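Local coordinates for protein lysyl oxidase (Pichia pastoris, PDB 1W7C) that is a copper- and topaquinone-dependent amine oxidase that probably oxidises primary amines, including the side-chain amines of lysine residues, to aldehydes, at residues 336-341 / 493-498; 540-545 / 629-634; 602-607 / 644-649. One frame throughout, in Å; residues are numbered along the deposited sequence. Where two conformers were deposited one is given.

Contact 1: residues 336-341 / 493-498. With CA (calcium ion), chain D.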
loop_
_atom_site.group_PDB
_atom_site.type_symbol
_atom_site.label_atom_id
_atom_site.label_comp_id
_atom_site.label_asym_id
_atom_site.label_seq_id
_atom_site.Cartn_x
_atom_site.Cartn_y
_atom_site.Cartn_z
ATOM N N SER A 336 -4.904 15.497 -12.551
ATOM C CA SER A 336 -3.640 15.941 -13.136
ATOM C C SER A 336 -2.595 16.162 -12.037
ATOM O O SER A 336 -2.767 16.960 -11.120
ATOM C CB SER A 336 -3.827 17.235 -13.933
ATOM O OG SER A 336 -4.461 18.220 -13.143
ATOM N N LEU A 337 -1.483 15.456 -12.170
ATOM C CA LEU A 337 -0.293 15.805 -11.391
ATOM C C LEU A 337 0.048 17.266 -11.644
ATOM O O LEU A 337 0.071 17.716 -12.801
ATOM C CB LEU A 337 0.864 14.919 -11.835
ATOM C CG LEU A 337 2.210 15.222 -11.167
ATOM C CD1 LEU A 337 2.215 14.846 -9.699
ATOM C CD2 LEU A 337 3.319 14.544 -11.930
ATOM N N GLN A 338 0.383 17.975 -10.575
ATOM C CA GLN A 338 0.635 19.402 -10.631
ATOM C C GLN A 338 2.081 19.807 -10.421
ATOM O O GLN A 338 2.545 20.771 -11.012
ATOM C CB GLN A 338 -0.194 20.101 -9.540
ATOM C CG GLN A 338 -1.651 20.033 -9.848
ATOM C CD GLN A 338 -2.035 20.884 -11.008
ATOM O OE1 GLN A 338 -1.672 22.059 -11.069
ATOM N NE2 GLN A 338 -2.754 20.292 -11.951
ATOM N N GLU A 339 2.769 19.099 -9.541
ATOM C CA GLU A 339 4.113 19.512 -9.086
ATOM C C GLU A 339 4.725 18.386 -8.315
ATOM O O GLU A 339 4.025 17.571 -7.710
ATOM C CB GLU A 339 4.061 20.773 -8.239
ATOM C CG GLU A 339 5.365 21.337 -7.679
ATOM C CD GLU A 339 6.391 21.754 -8.740
ATOM O OE1 GLU A 339 6.932 20.880 -9.463
ATOM O OE2 GLU A 339 6.710 22.983 -8.797
ATOM N N LEU A 340 6.040 18.338 -8.364
ATOM C CA LEU A 340 6.838 17.431 -7.554
ATOM C C LEU A 340 8.020 18.221 -7.042
ATOM O O LEU A 340 8.740 18.852 -7.831
ATOM C CB LEU A 340 7.366 16.201 -8.307
ATOM C CG LEU A 340 6.572 15.402 -9.250
ATOM C CD1 LEU A 340 6.523 16.126 -10.564
ATOM C CD2 LEU A 340 7.259 14.005 -9.413
ATOM N N ILE A 341 8.239 18.181 -5.740
ATOM C CA ILE A 341 9.347 18.886 -5.088
ATOM C C ILE A 341 10.294 17.882 -4.448
ATOM O O ILE A 341 9.899 16.774 -4.046
ATOM C CB ILE A 341 8.892 19.943 -4.044
ATOM C CG1 ILE A 341 8.087 19.277 -2.930
ATOM C CG2 ILE A 341 8.135 21.046 -4.781
ATOM C CD1 ILE A 341 7.832 20.213 -1.718
ATOM N N ASN A 493 1.861 16.883 -5.736
ATOM C CA ASN A 493 0.499 17.409 -5.656
ATOM C C ASN A 493 -0.295 16.926 -6.854
ATOM O O ASN A 493 0.158 17.056 -7.990
ATOM C CB ASN A 493 0.508 18.937 -5.647
ATOM C CG ASN A 493 -0.839 19.526 -5.380
ATOM O OD1 ASN A 493 -1.411 20.187 -6.252
ATOM N ND2 ASN A 493 -1.355 19.352 -4.147
ATOM N N TYR A 494 -1.494 16.406 -6.583
ATOM C CA TYR A 494 -2.441 16.038 -7.624
ATOM C C TYR A 494 -3.716 16.873 -7.509
ATOM O O TYR A 494 -4.321 16.987 -6.459
ATOM C CB TYR A 494 -2.822 14.570 -7.491
ATOM C CG TYR A 494 -1.700 13.579 -7.777
ATOM C CD1 TYR A 494 -0.775 13.279 -6.786
ATOM C CD2 TYR A 494 -1.579 12.952 -8.993
ATOM C CE1 TYR A 494 0.261 12.388 -7.043
ATOM C CE2 TYR A 494 -0.582 12.072 -9.250
ATOM C CZ TYR A 494 0.339 11.783 -8.260
ATOM O OH TYR A 494 1.337 10.858 -8.498
ATOM N N LYS A 495 -4.143 17.425 -8.638
ATOM C CA LYS A 495 -5.444 18.073 -8.747
ATOM C C LYS A 495 -6.472 16.992 -9.054
ATOM O O LYS A 495 -6.390 16.336 -10.106
ATOM C CB LYS A 495 -5.423 19.123 -9.845
ATOM C CG LYS A 495 -6.672 19.959 -9.923
ATOM C CD LYS A 495 -6.603 20.880 -11.138
ATOM C CE LYS A 495 -7.789 21.859 -11.215
ATOM N NZ LYS A 495 -7.712 22.621 -12.511
ATOM N N VAL A 496 -7.400 16.761 -8.131
ATOM C CA VAL A 496 -8.387 15.706 -8.249
ATOM C C VAL A 496 -9.755 16.381 -8.257
ATOM O O VAL A 496 -10.372 16.623 -7.204
ATOM C CB VAL A 496 -8.268 14.693 -7.065
ATOM C CG1 VAL A 496 -9.231 13.542 -7.239
ATOM C CG2 VAL A 496 -6.846 14.151 -6.908
ATOM N N ASP A 497 -10.227 16.715 -9.444
ATOM C CA ASP A 497 -11.485 17.426 -9.586
ATOM C C ASP A 497 -12.600 16.397 -9.747
ATOM O O ASP A 497 -13.173 16.178 -10.813
ATOM C CB ASP A 497 -11.412 18.417 -10.737
ATOM C CG ASP A 497 -12.654 19.212 -10.910
ATOM O OD1 ASP A 497 -13.542 19.188 -9.989
ATOM O OD2 ASP A 497 -12.790 19.922 -11.943
ATOM N N LEU A 498 -12.941 15.798 -8.615
ATOM C CA LEU A 498 -14.082 14.893 -8.490
ATOM C C LEU A 498 -15.339 15.718 -8.735
ATOM O O LEU A 498 -15.466 16.805 -8.166
ATOM C CB LEU A 498 -14.121 14.262 -7.068
ATOM C CG LEU A 498 -13.238 13.016 -6.923
ATOM C CD1 LEU A 498 -12.773 12.879 -5.458
ATOM C CD2 LEU A 498 -13.967 11.780 -7.361
HETATM CA CA CA D . -15.451 19.077 -8.753
HETATM O O HOH W 1 -17.432 18.904 -7.367
#
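Ser336 and Lys495 pair by two backbone hydrogen bonds, Lys495 N reaching Ser336 O at 2.9 Å, and antiparallel pairing of the two strands runs on from there. Asn493 then faces two residues at once: its O accepts from Gln338 N at 2.8 Å, while its N donates to Glu339 O at 3.0 Å. The extra residue, Gln338, makes a beta bulge, and its near-helical backbone (phi -111°, psi -37°) takes up the one-residue shift.

The apolar side belongs to Leu337 and Tyr494. Leu337 CD1 lies over one face of the Tyr494 ring, 4.0 Å from the ring centroid, a CH-pi contact to which a branched leucine and a flat aromatic are well suited. Strand 440-446 adds Phe442 to the same cluster. An alanine in place of Tyr494 would probably leave Leu337 CD1 without its aromatic face and open a gap beside Phe442.

On the other side, Gln338 and Asn493 lie side by side with amide planes 89° apart, Gln338 CB 3.5 Å from Asn493 OD1. The Gln338 amide has its main polar partner in Ser614. Asn493 ND2 is held by Asn649 OD1 and its OD1 by Ser614. Lys495, extended beyond CG, carries NZ to a salt bridge with Glu334.

Past the pairing, Asp497 OD1 (2.3 Å) and Leu498 O (2.4 Å) bind a calcium ion, completed by Asp499, Asp643, Ile644 and a water. With its buried amides and ammonium paired on one face and Leu337 packed on Tyr494 on the other, the strand would probably be held steady on its way to the calcium ligands.

Contact 2: residues 540-545 / 629-634. With CA (calcium ion), chain E.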
loop_
_atom_site.group_PDB
_atom_site.type_symbol
_atom_site.label_atom_id
_atom_site.label_comp_id
_atom_site.label_asym_id
_atom_site.label_seq_id
_atom_site.Cartn_x
_atom_site.Cartn_y
_atom_site.Cartn_z
ATOM N N GLU A 540 -13.603 26.416 2.947
ATOM C CA GLU A 540 -12.195 26.171 2.706
ATOM C C GLU A 540 -11.440 26.429 4.028
ATOM O O GLU A 540 -11.632 27.449 4.683
ATOM C CB GLU A 540 -11.679 27.117 1.622
ATOM C CG GLU A 540 -12.291 26.885 0.277
ATOM C CD GLU A 540 -11.922 27.935 -0.763
ATOM O OE1 GLU A 540 -11.678 29.106 -0.367
ATOM O OE2 GLU A 540 -11.887 27.564 -1.970
ATOM N N ASP A 541 -10.545 25.499 4.353
ATOM C CA ASP A 541 -9.753 25.565 5.591
ATOM C C ASP A 541 -8.310 25.894 5.209
ATOM O O ASP A 541 -7.668 25.146 4.474
ATOM C CB ASP A 541 -9.869 24.235 6.341
ATOM C CG ASP A 541 -9.276 24.281 7.721
ATOM O OD1 ASP A 541 -8.436 25.180 8.040
ATOM O OD2 ASP A 541 -9.663 23.467 8.577
ATOM N N PHE A 542 -7.791 27.017 5.677
ATOM C CA PHE A 542 -6.427 27.410 5.369
ATOM C C PHE A 542 -5.408 26.359 5.808
ATOM O O PHE A 542 -4.374 26.209 5.203
ATOM C CB PHE A 542 -6.106 28.743 6.043
ATOM C CG PHE A 542 -4.788 29.301 5.633
ATOM C CD1 PHE A 542 -4.658 30.000 4.448
ATOM C CD2 PHE A 542 -3.663 29.073 6.401
ATOM C CE1 PHE A 542 -3.438 30.474 4.049
ATOM C CE2 PHE A 542 -2.410 29.548 5.994
ATOM C CZ PHE A 542 -2.307 30.262 4.840
ATOM N N ASN A 543 -5.715 25.643 6.884
ATOM C CA ASN A 543 -4.827 24.623 7.439
ATOM C C ASN A 543 -4.762 23.352 6.602
ATOM O O ASN A 543 -3.903 22.498 6.826
ATOM C CB ASN A 543 -5.270 24.246 8.864
ATOM C CG ASN A 543 -5.119 25.367 9.834
ATOM O OD1 ASN A 543 -4.301 26.252 9.657
ATOM N ND2 ASN A 543 -5.903 25.322 10.885
ATOM N N GLY A 544 -5.668 23.166 5.626
ATOM C CA GLY A 544 -5.805 21.904 4.931
ATOM C C GLY A 544 -6.309 20.811 5.847
ATOM O O GLY A 544 -6.764 21.069 6.964
ATOM N N ILE A 545 -6.223 19.597 5.356
ATOM C CA ILE A 545 -6.668 18.422 6.041
ATOM C C ILE A 545 -5.482 17.485 6.154
ATOM O O ILE A 545 -4.830 17.189 5.161
ATOM C CB ILE A 545 -7.805 17.729 5.275
ATOM C CG1 ILE A 545 -9.048 18.606 5.280
ATOM C CG2 ILE A 545 -8.109 16.330 5.856
ATOM C CD1 ILE A 545 -10.037 18.282 4.223
ATOM N N ASN A 629 0.739 31.525 -6.037
ATOM C CA ASN A 629 0.846 31.260 -4.622
ATOM C C ASN A 629 -0.399 30.475 -4.248
ATOM O O ASN A 629 -1.491 31.014 -4.262
ATOM C CB ASN A 629 0.958 32.550 -3.839
ATOM C CG ASN A 629 1.154 32.301 -2.345
ATOM O OD1 ASN A 629 0.688 31.283 -1.816
ATOM N ND2 ASN A 629 1.828 33.223 -1.660
ATOM N N PHE A 630 -0.219 29.187 -3.962
ATOM C CA PHE A 630 -1.342 28.294 -3.709
ATOM C C PHE A 630 -2.249 28.818 -2.587
ATOM O O PHE A 630 -3.434 28.568 -2.594
ATOM C CB PHE A 630 -0.828 26.905 -3.390
ATOM C CG PHE A 630 -1.904 25.908 -3.036
ATOM C CD1 PHE A 630 -2.634 25.289 -4.030
ATOM C CD2 PHE A 630 -2.203 25.628 -1.713
ATOM C CE1 PHE A 630 -3.614 24.355 -3.736
ATOM C CE2 PHE A 630 -3.192 24.685 -1.407
ATOM C CZ PHE A 630 -3.912 24.086 -2.418
ATOM N N ASN A 631 -1.670 29.488 -1.588
ATOM C CA ASN A 631 -2.458 29.950 -0.481
ATOM C C ASN A 631 -3.522 30.968 -0.892
ATOM O O ASN A 631 -4.486 31.145 -0.172
ATOM C CB ASN A 631 -1.549 30.555 0.599
ATOM C CG ASN A 631 -0.821 29.508 1.408
ATOM O OD1 ASN A 631 -1.139 28.302 1.319
ATOM N ND2 ASN A 631 0.194 29.940 2.160
ATOM N N ALA A 632 -3.370 31.595 -2.065
ATOM C CA ALA A 632 -4.383 32.517 -2.565
ATOM C C ALA A 632 -5.718 31.801 -2.822
ATOM O O ALA A 632 -6.778 32.430 -2.847
ATOM C CB ALA A 632 -3.901 33.217 -3.824
ATOM N N PHE A 633 -5.677 30.480 -3.060
ATOM C CA PHE A 633 -6.904 29.733 -3.309
ATOM C C PHE A 633 -7.768 29.588 -2.043
ATOM O O PHE A 633 -8.956 29.311 -2.133
ATOM C CB PHE A 633 -6.619 28.284 -3.740
ATOM C CG PHE A 633 -5.832 28.105 -5.020
ATOM C CD1 PHE A 633 -5.342 29.178 -5.762
ATOM C CD2 PHE A 633 -5.592 26.807 -5.484
ATOM C CE1 PHE A 633 -4.593 28.913 -6.947
ATOM C CE2 PHE A 633 -4.850 26.573 -6.646
ATOM C CZ PHE A 633 -4.393 27.643 -7.394
ATOM N N LEU A 634 -7.145 29.755 -0.876
ATOM C CA LEU A 634 -7.736 29.456 0.410
ATOM C C LEU A 634 -8.230 30.729 1.046
ATOM O O LEU A 634 -7.506 31.414 1.767
ATOM C CB LEU A 634 -6.686 28.780 1.305
ATOM C CG LEU A 634 -6.116 27.489 0.748
ATOM C CD1 LEU A 634 -4.888 27.032 1.544
ATOM C CD2 LEU A 634 -7.189 26.396 0.696
HETATM CA CA CA E . -11.183 29.800 -2.695
HETATM O O HOH W 2 -11.137 28.629 -4.791
HETATM O O HOH W 3 -10.259 31.460 -4.191
#
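Glu540 OE2 has two partners: it binds a calcium ion at 2.5 Å, the same ion that Phe633 O holds at 2.4 Å, and it accepts a hydrogen bond from Lys606 N. Glu540 OE1 lies 2.5 Å from the metal as well, so the carboxylate is bidentate. Glutamate suits the place because its chain, extended from CA to CD (chi2 172°), delivers both oxygens to an ion that favours hard oxygen donors. Glu540 OE1 and Phe633 O approach within 3.3 Å, a meeting of two acceptors made tolerable by the cation that both of them bind. Two waters, Asp635 and Glu637 bring the ligands to seven, a usual number for calcium. Three carboxylates around one divalent ion would probably be repelled from one another without it.

The metal thus joins two loops of the enzyme domain. Residues 541-544 form a type I beta turn, in which Gly544 takes a positive phi (67°), easy for glycine. Residues 630-633 form a short 3-10 segment, with Asn629 OD1 accepting from Asn631 N in an Asx turn at its start.

Away from the ion the loops meet through Phe542. Its side chain crosses both Asn631 and Leu634 at about a right angle. Phe542 CZ approaches Asn631 ND2 at 3.7 Å, the ring and amide planes being 54° apart, and Phe542 CD1 touches Leu634 CB at 3.9 Å. Leucine offers two branches here: CD1 packs against the backbone of Phe542, and CD2 lies 4.0 Å from Asp541 O. Arg599 NH2 hydrogen-bonds to both Phe542 O and Asn631 OD1, adding a polar tie between the loops.

Contact 3: residues 602-607 / 644-649. With CA (calcium ion), chain D.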
loop_
_atom_site.group_PDB
_atom_site.type_symbol
_atom_site.label_atom_id
_atom_site.label_comp_id
_atom_site.label_asym_id
_atom_site.label_seq_id
_atom_site.Cartn_x
_atom_site.Cartn_y
_atom_site.Cartn_z
ATOM N N LEU A 602 -3.843 17.279 2.291
ATOM C CA LEU A 602 -4.782 17.607 1.236
ATOM C C LEU A 602 -5.495 18.926 1.534
ATOM O O LEU A 602 -5.586 19.384 2.684
ATOM C CB LEU A 602 -5.732 16.495 0.909
ATOM C CG LEU A 602 -7.102 16.117 1.365
ATOM C CD1 LEU A 602 -8.149 17.143 1.263
ATOM C CD2 LEU A 602 -7.540 14.944 0.471
ATOM N N PHE A 603 -5.960 19.550 0.455
ATOM C CA PHE A 603 -6.737 20.768 0.540
ATOM C C PHE A 603 -7.977 20.625 -0.315
ATOM O O PHE A 603 -7.957 19.997 -1.368
ATOM C CB PHE A 603 -5.941 21.959 -0.004
ATOM C CG PHE A 603 -4.776 22.370 0.867
ATOM C CD1 PHE A 603 -3.526 21.777 0.700
ATOM C CD2 PHE A 603 -4.931 23.297 1.848
ATOM C CE1 PHE A 603 -2.475 22.139 1.533
ATOM C CE2 PHE A 603 -3.883 23.674 2.657
ATOM C CZ PHE A 603 -2.651 23.073 2.526
ATOM N N LEU A 604 -9.075 21.205 0.161
ATOM C CA LEU A 604 -10.338 21.273 -0.615
ATOM C C LEU A 604 -10.630 22.705 -0.972
ATOM O O LEU A 604 -10.614 23.571 -0.071
ATOM C CB LEU A 604 -11.473 20.733 0.260
ATOM C CG LEU A 604 -11.311 19.276 0.702
ATOM C CD1 LEU A 604 -12.401 18.909 1.702
ATOM C CD2 LEU A 604 -11.342 18.300 -0.442
ATOM N N THR A 605 -10.853 22.997 -2.251
ATOM C CA THR A 605 -11.180 24.342 -2.672
ATOM C C THR A 605 -12.373 24.367 -3.593
ATOM O O THR A 605 -12.760 23.350 -4.193
ATOM C CB THR A 605 -10.012 25.021 -3.383
ATOM O OG1 THR A 605 -9.759 24.333 -4.625
ATOM C CG2 THR A 605 -8.720 25.003 -2.527
ATOM N N LYS A 606 -12.943 25.557 -3.762
ATOM C CA LYS A 606 -13.967 25.797 -4.766
ATOM C C LYS A 606 -13.307 25.872 -6.130
ATOM O O LYS A 606 -12.390 26.644 -6.341
ATOM C CB LYS A 606 -14.743 27.069 -4.411
ATOM C CG LYS A 606 -15.713 27.549 -5.443
ATOM C CD LYS A 606 -16.326 28.906 -5.010
ATOM C CE LYS A 606 -17.217 29.506 -6.007
ATOM N NZ LYS A 606 -17.836 30.682 -5.400
ATOM N N HIS A 607 -13.828 25.117 -7.074
ATOM C CA HIS A 607 -13.283 25.098 -8.422
ATOM C C HIS A 607 -13.311 26.488 -9.033
ATOM O O HIS A 607 -14.334 27.165 -8.967
ATOM C CB HIS A 607 -14.079 24.195 -9.343
ATOM C CG HIS A 607 -13.517 24.145 -10.727
ATOM N ND1 HIS A 607 -13.823 25.084 -11.688
ATOM C CD2 HIS A 607 -12.553 23.364 -11.255
ATOM C CE1 HIS A 607 -13.094 24.852 -12.768
ATOM N NE2 HIS A 607 -12.334 23.788 -12.543
ATOM N N ILE A 644 -16.215 21.298 -6.024
ATOM C CA ILE A 644 -15.061 21.141 -5.160
ATOM C C ILE A 644 -13.949 20.489 -5.971
ATOM O O ILE A 644 -14.173 19.627 -6.846
ATOM C CB ILE A 644 -15.444 20.260 -3.936
ATOM C CG1 ILE A 644 -16.538 20.949 -3.116
ATOM C CG2 ILE A 644 -14.213 19.967 -3.060
ATOM C CD1 ILE A 644 -17.119 20.119 -2.010
ATOM N N VAL A 645 -12.729 20.917 -5.655
ATOM C CA VAL A 645 -11.509 20.275 -6.135
ATOM C C VAL A 645 -10.709 19.834 -4.890
ATOM O O VAL A 645 -10.581 20.596 -3.919
ATOM C CB VAL A 645 -10.624 21.274 -6.939
ATOM C CG1 VAL A 645 -9.321 20.647 -7.381
ATOM C CG2 VAL A 645 -11.397 21.853 -8.087
ATOM N N ALA A 646 -10.225 18.583 -4.921
ATOM C CA ALA A 646 -9.305 18.109 -3.895
ATOM C C ALA A 646 -7.901 18.141 -4.479
ATOM O O ALA A 646 -7.644 17.628 -5.522
ATOM C CB ALA A 646 -9.658 16.706 -3.433
ATOM N N TRP A 647 -7.003 18.759 -3.727
ATOM C CA TRP A 647 -5.576 18.829 -4.093
ATOM C C TRP A 647 -4.905 17.881 -3.091
ATOM O O TRP A 647 -4.811 18.206 -1.894
ATOM C CB TRP A 647 -5.068 20.288 -3.935
ATOM C CG TRP A 647 -5.853 21.307 -4.715
ATOM C CD1 TRP A 647 -6.947 21.933 -4.269
ATOM C CD2 TRP A 647 -5.576 21.856 -6.029
ATOM N NE1 TRP A 647 -7.426 22.786 -5.230
ATOM C CE2 TRP A 647 -6.602 22.765 -6.320
ATOM C CE3 TRP A 647 -4.602 21.618 -7.002
ATOM C CZ2 TRP A 647 -6.654 23.499 -7.506
ATOM C CZ3 TRP A 647 -4.641 22.342 -8.189
ATOM C CH2 TRP A 647 -5.679 23.269 -8.444
ATOM N N VAL A 648 -4.507 16.705 -3.599
ATOM C CA VAL A 648 -4.102 15.584 -2.793
ATOM C C VAL A 648 -2.615 15.367 -2.917
ATOM O O VAL A 648 -2.087 15.309 -4.016
ATOM C CB VAL A 648 -4.851 14.291 -3.197
ATOM C CG1 VAL A 648 -4.437 13.182 -2.299
ATOM C CG2 VAL A 648 -6.360 14.516 -3.156
ATOM N N ASN A 649 -1.914 15.282 -1.785
ATOM C CA ASN A 649 -0.486 15.077 -1.780
ATOM C C ASN A 649 -0.057 13.651 -1.460
ATOM O O ASN A 649 -0.660 12.961 -0.625
ATOM C CB ASN A 649 0.192 16.022 -0.785
ATOM C CG ASN A 649 0.005 17.451 -1.161
ATOM O OD1 ASN A 649 -0.023 17.785 -2.358
ATOM N ND2 ASN A 649 -0.138 18.316 -0.153
HETATM CA CA CA D . -15.451 19.077 -8.753
HETATM O O HOH W 1 -17.432 18.904 -7.367
#
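Thr605 and Trp647 cross at about a right angle, and the hydroxyl meets the indole at its edge. Trp647 NE1 donates to Thr605 OG1 at 2.9 Å with an N-H...O angle of 169°, the oxygen lying in the ring plane. Two choices of rotamer make this possible: OG1 stands between the backbone N and carbonyl carbon of Thr605 (chi1 66°), while CG of Trp647 is anti to its own carbonyl carbon. A threonine suits the spot, since its hydroxyl satisfies the buried indole N-H and its CG2 packs beside NE1. Val645 CG1, from the same strand as the tryptophan, lies over one face of the indole, toward the NE1-CE2 rim, 3.5 Å above the plane. Phe630 meets both Trp647 and Phe603 edge-to-face.

Val645 CG2 sits at the imidazole edge of His607, near its plane, 3.7 Å from His607 CD2.

On the opposite face the side chains of the two strands here, Leu602, Leu604, Ala646 and Val648, are all apolar. Leu602 and Val648 lie side by side, with Leu602 CD2 and Val648 CG2 3.8 Å apart. Leu604 brings CD2 to Ala646 CB at 3.8 Å, where the short alanine methyl accepts the tip of the leucine.

Along the backbone the strands are antiparallel, held by two hydrogen-bonded pairs, Phe603 with Trp647 and Thr605 with Val645; Val645 N to Thr605 O measures 2.8 Å. At the end of this pairing Ile644 O binds a calcium ion at 2.4 Å, and its N donates to a water that is itself a ligand. On the face shared by two aromatics, a valine and a threonine the indole N-H is thus satisfied by a hydroxyl, while the Ile644 peptide, fixed through Val645 N, is likely to hold its carbonyl toward the calcium.

How the contacts relate
All three contacts lie in the copper amine oxidase enzyme domain. Contact 1 comes first along the chain and closes before the others open, whereas contacts 2 and 3 interleave, their segments alternating. The centres of contacts 1 and 3 are about 9 Å apart, as are those of 2 and 3, with 1 and 2 about 15 Å apart. Strands pair in turn, 329-344 with 488-498, 488-498 with 642-654, and 642-654 with 602-606, and contacts 1 and 3 share a calcium ion. Glu540 of contact 2 touches strand 602-606, so both calcium sites lie along one connected set of strands, two of which also carry the copper ligands His488, His490 and His654.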